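Side-chain contact in HTH-type transcriptional repressor MdtR (Bacillus subtilis, PDB 1S3J), which represses the multidrug resistance operon mdtRP by binding directly to its promoter region, and is a homodimer of the MarR family: residues A4-L7 with M8-Q12. Sequence-based numbering, arbitrary orientation.
Sequences ADQL and MSDIQ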
loop_
_atom_site.group_PDB
_atom_site.type_symbol
_atom_site.label_atom_id
_atom_site.label_comp_id
_atom_site.label_asym_id
_atom_site.label_seq_id
_atom_site.Cartn_x
_atom_site.Cartn_y
_atom_site.Cartn_z
ATOM N N ALA A 4 12.333 14.253 -16.630
ATOM C CA ALA A 4 11.600 13.849 -15.424
ATOM C C ALA A 4 10.372 12.961 -15.661
ATOM O O ALA A 4 10.110 12.081 -14.868
ATOM C CB ALA A 4 11.195 15.083 -14.625
ATOM N N ASP A 5 9.624 13.189 -16.734
ATOM C CA ASP A 5 8.366 12.482 -16.927
ATOM C C ASP A 5 8.556 11.018 -17.355
ATOM O O ASP A 5 7.849 10.124 -16.867
ATOM C CB ASP A 5 7.454 13.239 -17.900
ATOM C CG ASP A 5 6.661 14.353 -17.216
ATOM O OD1 ASP A 5 7.199 15.009 -16.282
ATOM O OD2 ASP A 5 5.492 14.636 -17.548
ATOM N N GLN A 6 9.504 10.766 -18.253
ATOM C CA GLN A 6 9.856 9.384 -18.553
ATOM C C GLN A 6 10.413 8.707 -17.304
ATOM O O GLN A 6 10.079 7.559 -17.034
ATOM C CB GLN A 6 10.857 9.261 -19.702
ATOM C CG GLN A 6 11.137 7.794 -20.082
ATOM C CD GLN A 6 9.858 7.046 -20.442
ATOM O OE1 GLN A 6 9.105 7.492 -21.314
ATOM N NE2 GLN A 6 9.596 5.931 -19.757
ATOM N N LEU A 7 11.240 9.432 -16.547
ATOM C CA LEU A 7 11.870 8.904 -15.334
ATOM C C LEU A 7 10.834 8.498 -14.275
ATOM O O LEU A 7 10.994 7.488 -13.591
ATOM C CB LEU A 7 12.869 9.917 -14.750
ATOM C CG LEU A 7 13.766 9.410 -13.607
ATOM C CD1 LEU A 7 14.660 8.237 -14.061
ATOM C CD2 LEU A 7 14.609 10.535 -13.048
HETATM N N MSE A 8 9.767 9.281 -14.163
HETATM C CA MSE A 8 8.656 8.957 -13.268
HETATM C C MSE A 8 7.876 7.740 -13.760
HETATM O O MSE A 8 7.413 6.936 -12.961
HETATM C CB MSE A 8 7.712 10.148 -13.139
HETATM C CG MSE A 8 8.249 11.225 -12.207
HETATM SE SE MSE A 8 6.953 12.641 -11.831
HETATM C CE MSE A 8 7.611 13.997 -13.056
ATOM N N SER A 9 7.735 7.608 -15.074
ATOM C CA SER A 9 7.003 6.478 -15.649
ATOM C C SER A 9 7.774 5.167 -15.493
ATOM O O SER A 9 7.161 4.117 -15.252
ATOM C CB SER A 9 6.668 6.724 -17.121
ATOM O OG SER A 9 5.572 7.611 -17.220
ATOM N N ASP A 10 9.102 5.241 -15.630
ATOM C CA ASP A 10 9.989 4.093 -15.421
ATOM C C ASP A 10 9.857 3.614 -13.971
ATOM O O ASP A 10 9.616 2.446 -13.725
ATOM C CB ASP A 10 11.461 4.450 -15.679
ATOM C CG ASP A 10 11.748 4.898 -17.117
ATOM O OD1 ASP A 10 11.073 4.453 -18.080
ATOM O OD2 ASP A 10 12.663 5.705 -17.375
ATOM N N ILE A 11 10.001 4.539 -13.029
ATOM C CA ILE A 11 9.944 4.222 -11.617
ATOM C C ILE A 11 8.599 3.677 -11.220
ATOM O O ILE A 11 8.528 2.705 -10.477
ATOM C CB ILE A 11 10.264 5.454 -10.761
ATOM C CG1 ILE A 11 11.750 5.749 -10.836
ATOM C CG2 ILE A 11 9.850 5.221 -9.306
ATOM C CD1 ILE A 11 12.192 6.987 -10.065
ATOM N N GLN A 12 7.537 4.326 -11.679
ATOM C CA GLN A 12 6.188 3.910 -11.365
ATOM C C GLN A 12 6.021 2.466 -11.808
ATOM O O GLN A 12 5.520 1.632 -11.061
ATOM C CB GLN A 12 5.161 4.826 -12.063
ATOM C CG GLN A 12 3.704 4.573 -11.668
ATOM C CD GLN A 12 3.076 3.390 -12.379
ATOM O OE1 GLN A 12 3.440 3.082 -13.521
ATOM N NE2 GLN A 12 2.116 2.726 -11.714
#
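Q6 reaches one turn along helix 4-32 to D10, and its NE2 gives a hydrogen bond to D10 OD1 at 2.7 Å. With CG anti to the backbone N (chi1 -176°) and a bend at chi2, the glutamine chain turns its amide toward the next turn and crosses the aspartate at about a right angle. OD1 lies close to the amide plane of Q6, yet the donor comes to OD1 from above the carboxylate, 45° out of its plane. The backbone adds a second link: D10 N bonds to Q6 O at 2.9 Å, so two i to i+4 bonds, one of backbone and one of side chains, tie the same pair. S9, also on this exposed face, adds a weak 3.4 Å bond from OG to D5 O, beside the regular bond of its own N to that oxygen.

The more closely packed face turns to the second subunit. M8, a selenomethionine, folds back over the first turn: its chain bends at chi3 (-100°) and brings CE to 4.1 Å from A4 CB. The same CE comes to 3.4 Å from D5 OD1, the D5 and M8 side chains running side by side. D5 OD2 makes a salt bridge with K113 of the second subunit, a lysine on which M8 also packs. L7 and I11 are joined by the bond from I11 N to L7 O at 3.2 Å; L7 packs on A132 and I11, which is buried, on L120 of that subunit.

The first turns of this amphipathic helix thus belong to the MarR-family dimer interface: apolar groups and the D5-K113 salt bridge meet the partner, while on the outer face the Q6 amide N-H probably offsets part of the unfavourable closeness of the D10 carboxylate to Q6 O, which lies 3.2 Å from D10 OD2.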